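Local coordinates for protein beta-phosphoglucomutase (Bacteroides vulgatus, PDB 3DV9) that probably interconverts beta-glucose 1-phosphate and glucose 6-phosphate as a magnesium-dependent phosphoglucomutase of the haloacid dehalogenase superfamily, at residues Lys47-Arg51 with Phe52-Leu56; Thr72-Ile75 with Val76-Glu80. One frame throughout, in Å; residues are numbered along the deposited sequence.

Contact 1: Lys47-Arg51 with Phe52-Leu56; sequences KIMKR and FGFGL
The Phe52 ring meets Ile48 along its rim: the carbonyl oxygen Ile48 O lies in the ring plane at the edge, 3.2 Å from Phe52 CD2, while Ile48 CG2 lies 4.0 Å from Phe52 CD2. The two side chains run side by side in the same direction. A flat group of another kind, the Arg51 guanidinium, has Ile48 CD1 over one face, displaced toward the rim. The Phe54 ring is met obliquely by the selenomethionine Met49, in a Met-aromatic contact with SE 5.1 Å from the ring centroid. Bends at both chi2 and chi3 fold the end of Met49 back, and its methyl CE comes to 3.5 Å from Phe54 CB. Nearer the backbone, Met49 CG packs 3.9 Å from Leu56 CD2.

The backbone that brings these side chains together is a Schellman motif, which ends helix 38-51. Phe54 N reaches back to Met49 O (2.8 Å, 156° at the hydrogen), approaching from above the carbonyl plane, and within that turn Gly53 N bonds Lys50 O at 3.0 Å. Gly53 is the C-prime residue, with the positive phi of 86° that reverses the chain. Phe52 N gives the last ordinary helical bond to Ile48 O, with a weak second one to Met49 O, whose oxygen thus serves two donors.

The reversal sends the chain from helix 38-51 toward helix 58-63, in a region consistent with the helical cap inserted after the first strand of the HAD fold. Its apolar groups have different neighbours: Ile48 and Phe52 rest on helix 87-101, through Ala96 and Glu100 and through Ala92 and Ile93, whereas Met49 and Phe54 lean on Val76 of helix 69-81.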
# COMPACT_ATOMS: atom_id res chain seq x y z
N LYS A 47 -14.73 -14.95 -4.97
CA LYS A 47 -16.09 -15.46 -4.88
C LYS A 47 -17.09 -14.62 -5.68
O LYS A 47 -17.96 -15.18 -6.36
CB LYS A 47 -16.49 -15.54 -3.41
CG LYS A 47 -17.91 -16.04 -3.13
CD LYS A 47 -18.13 -16.08 -1.62
CE LYS A 47 -19.58 -16.30 -1.29
NZ LYS A 47 -19.67 -16.83 0.10
N ILE A 48 -16.98 -13.28 -5.59
CA ILE A 48 -17.88 -12.39 -6.29
C ILE A 48 -17.66 -12.43 -7.81
O ILE A 48 -18.60 -12.44 -8.59
CB ILE A 48 -17.78 -10.95 -5.73
CG1 ILE A 48 -18.33 -10.90 -4.31
CG2 ILE A 48 -18.47 -9.93 -6.67
CD1 ILE A 48 -19.56 -11.80 -4.10
N MSE A 49 -16.40 -12.42 -8.23
CA MSE A 49 -16.07 -12.60 -9.64
C MSE A 49 -16.65 -13.89 -10.19
O MSE A 49 -17.19 -13.90 -11.29
CB MSE A 49 -14.55 -12.53 -9.84
CG MSE A 49 -14.02 -11.08 -9.69
SE MSE A 49 -14.71 -9.88 -11.07
CE MSE A 49 -13.46 -10.29 -12.50
N LYS A 50 -16.55 -14.97 -9.41
CA LYS A 50 -17.14 -16.28 -9.80
C LYS A 50 -18.66 -16.18 -10.02
O LYS A 50 -19.19 -16.73 -10.99
CB LYS A 50 -16.81 -17.36 -8.75
CG LYS A 50 -17.27 -18.75 -9.11
CD LYS A 50 -16.83 -19.73 -8.02
CE LYS A 50 -17.29 -21.18 -8.25
NZ LYS A 50 -16.30 -22.03 -9.00
N ARG A 51 -19.33 -15.45 -9.12
CA ARG A 51 -20.77 -15.25 -9.19
C ARG A 51 -21.17 -14.53 -10.48
O ARG A 51 -22.26 -14.78 -11.02
CB ARG A 51 -21.25 -14.41 -8.00
CG ARG A 51 -22.75 -14.29 -7.92
CD ARG A 51 -23.15 -13.32 -6.81
NE ARG A 51 -22.68 -13.86 -5.53
CZ ARG A 51 -22.62 -13.17 -4.40
NH1 ARG A 51 -22.98 -11.89 -4.37
NH2 ARG A 51 -22.17 -13.76 -3.28
N PHE A 52 -20.33 -13.61 -10.94
CA PHE A 52 -20.55 -12.86 -12.19
C PHE A 52 -19.98 -13.59 -13.44
O PHE A 52 -19.98 -13.07 -14.53
CB PHE A 52 -19.98 -11.46 -12.06
CG PHE A 52 -20.86 -10.53 -11.27
CD1 PHE A 52 -21.71 -9.63 -11.93
CD2 PHE A 52 -20.84 -10.54 -9.87
CE1 PHE A 52 -22.52 -8.77 -11.23
CE2 PHE A 52 -21.67 -9.66 -9.13
CZ PHE A 52 -22.50 -8.77 -9.81
N GLY A 53 -19.54 -14.83 -13.26
CA GLY A 53 -19.09 -15.66 -14.38
C GLY A 53 -17.64 -15.46 -14.80
O GLY A 53 -17.25 -15.90 -15.87
N PHE A 54 -16.84 -14.83 -13.93
CA PHE A 54 -15.44 -14.55 -14.20
C PHE A 54 -14.49 -15.38 -13.31
O PHE A 54 -14.79 -15.64 -12.14
CB PHE A 54 -15.12 -13.07 -13.92
CG PHE A 54 -15.80 -12.09 -14.85
CD1 PHE A 54 -15.53 -12.08 -16.23
CD2 PHE A 54 -16.69 -11.13 -14.34
CE1 PHE A 54 -16.13 -11.15 -17.09
CE2 PHE A 54 -17.32 -10.17 -15.21
CZ PHE A 54 -17.03 -10.19 -16.59
N GLY A 55 -13.32 -15.72 -13.84
CA GLY A 55 -12.35 -16.49 -13.09
C GLY A 55 -11.23 -15.62 -12.58
O GLY A 55 -10.29 -15.33 -13.30
N LEU A 56 -11.31 -15.24 -11.31
CA LEU A 56 -10.21 -14.55 -10.63
C LEU A 56 -9.85 -15.36 -9.38
O LEU A 56 -10.64 -15.45 -8.44
CB LEU A 56 -10.60 -13.11 -10.27
CG LEU A 56 -9.56 -12.21 -9.57
CD1 LEU A 56 -8.41 -11.76 -10.51
CD2 LEU A 56 -10.23 -10.96 -8.94

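Contact 2: Thr72-Ile75 with Val76-Glu80; sequences TINI and VSRRE
Ser77 N bonds Ile73 O at 2.8 Å, with 157° at the hydrogen and the donor in the carbonyl plane. One residue on, Asn74 O accepts Arg78 N at 2.9 Å (163°), and the side chain of Arg78 then folds back over the same oxygen. Arg78 CB and CG each lie 3.3 Å from Asn74 O, and the guanidinium turns one face to it, the oxygen sitting 3.5 Å above the plane and toward the rim, a face-on packing of the group over the carbonyl. A bend at chi3 (-63°) brings the guanidinium back along the helix, where Arg78 NH1 is 3.4 Å from Asn74 CB and NH2 is 3.7 Å from Ile75 CG1. Its charge is engaged beyond the segments, as NH1 forms a salt bridge with Asp84.

The framework is the i to i+4 ladder of a regular alpha-helix, here the middle and later turns of helix 69-81, which probably belongs to the helical cap of this HAD enzyme. Val76 N bonds Thr72 O nearly straight at 3.3 Å, and Arg79 N to Ile75 O is weak.

Around this ladder, Ile73 packs on Trp45 of helix 38-51 and on Ile90 and Ile93 of helix 87-101, while Val76 CG2 rests against Thr72 O. Polar side chains are fixed by their own partners: Asn74 OD1 receives Ala85 N, and Ser77 OG bonds both His83 O and Arg81 NH2. Arg79, extended from CG to NE, carries its guanidinium past Ile75 CG2 to a salt bridge with Glu60.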
# COMPACT_ATOMS: atom_id res chain seq x y z
N THR A 72 -9.10 -4.09 -12.48
CA THR A 72 -9.10 -5.54 -12.20
C THR A 72 -10.21 -6.29 -12.96
O THR A 72 -9.97 -7.35 -13.57
CB THR A 72 -9.21 -5.86 -10.67
OG1 THR A 72 -8.06 -5.34 -9.98
CG2 THR A 72 -9.27 -7.38 -10.44
N ILE A 73 -11.43 -5.77 -12.89
CA ILE A 73 -12.56 -6.37 -13.62
C ILE A 73 -12.27 -6.36 -15.12
O ILE A 73 -12.49 -7.36 -15.81
CB ILE A 73 -13.90 -5.64 -13.30
CG1 ILE A 73 -14.25 -5.80 -11.82
CG2 ILE A 73 -15.06 -6.16 -14.19
CD1 ILE A 73 -15.23 -4.71 -11.29
N ASN A 74 -11.76 -5.23 -15.61
CA ASN A 74 -11.51 -5.10 -17.06
C ASN A 74 -10.39 -6.00 -17.58
O ASN A 74 -10.48 -6.52 -18.71
CB ASN A 74 -11.27 -3.65 -17.47
CG ASN A 74 -12.55 -2.86 -17.57
OD1 ASN A 74 -13.63 -3.45 -17.62
ND2 ASN A 74 -12.43 -1.54 -17.58
N ILE A 75 -9.37 -6.23 -16.75
CA ILE A 75 -8.31 -7.18 -17.10
C ILE A 75 -8.91 -8.56 -17.32
O ILE A 75 -8.69 -9.18 -18.36
CB ILE A 75 -7.19 -7.27 -16.00
CG1 ILE A 75 -6.33 -6.00 -16.03
CG2 ILE A 75 -6.32 -8.54 -16.17
CD1 ILE A 75 -5.58 -5.75 -14.72
N VAL A 76 -9.71 -9.02 -16.36
CA VAL A 76 -10.29 -10.35 -16.45
C VAL A 76 -11.32 -10.42 -17.58
O VAL A 76 -11.41 -11.43 -18.29
CB VAL A 76 -10.94 -10.78 -15.12
CG1 VAL A 76 -11.53 -12.17 -15.23
CG2 VAL A 76 -9.92 -10.70 -13.98
N SER A 77 -12.11 -9.36 -17.75
CA SER A 77 -13.12 -9.33 -18.82
C SER A 77 -12.50 -9.39 -20.21
O SER A 77 -12.95 -10.17 -21.08
CB SER A 77 -14.00 -8.09 -18.69
OG SER A 77 -15.01 -8.09 -19.70
N ARG A 78 -11.47 -8.58 -20.43
CA ARG A 78 -10.81 -8.53 -21.73
C ARG A 78 -10.30 -9.90 -22.12
O ARG A 78 -10.48 -10.33 -23.26
CB ARG A 78 -9.66 -7.53 -21.74
CG ARG A 78 -10.09 -6.09 -21.92
CD ARG A 78 -8.90 -5.18 -22.27
NE ARG A 78 -7.88 -5.12 -21.21
CZ ARG A 78 -7.95 -4.33 -20.14
NH1 ARG A 78 -8.98 -3.52 -19.96
NH2 ARG A 78 -6.97 -4.35 -19.24
N ARG A 79 -9.69 -10.60 -21.18
CA ARG A 79 -9.10 -11.88 -21.49
C ARG A 79 -10.12 -13.01 -21.68
O ARG A 79 -9.88 -13.92 -22.47
CB ARG A 79 -8.03 -12.26 -20.48
CG ARG A 79 -8.51 -12.99 -19.27
CD ARG A 79 -7.39 -13.13 -18.29
NE ARG A 79 -7.85 -13.74 -17.05
CZ ARG A 79 -7.28 -13.55 -15.87
NH1 ARG A 79 -6.24 -12.73 -15.77
NH2 ARG A 79 -7.79 -14.15 -14.80
N GLU A 80 -11.25 -12.94 -20.97
CA GLU A 80 -12.28 -13.98 -21.05
C GLU A 80 -13.29 -13.72 -22.15
O GLU A 80 -13.83 -14.67 -22.73
CB GLU A 80 -13.00 -14.14 -19.71
CG GLU A 80 -12.14 -14.73 -18.61
CD GLU A 80 -12.94 -15.22 -17.41
OE1 GLU A 80 -14.20 -15.12 -17.43
OE2 GLU A 80 -12.32 -15.74 -16.47

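Both contacts are local, partly buried and 11 Å apart at their centres, yet they illustrate different parts of a helix. Contact 1 is a helix end, where a glycine reverses the chain and the side chains that meet are apolar; contact 2 is a helix body, with a regular ladder and an arginine folded over it. In each, buried apolar groups face the neighbouring helices and charged ones lie outside. Helix 87-101 receives side chains from both. They also touch directly at the backbone of Gly55, which two charged residues of contact 2 meet: Glu80 OE2 probably bonds Gly55 N at 2.8 Å, and Arg79 NH2 makes a weak bond to Gly55 O.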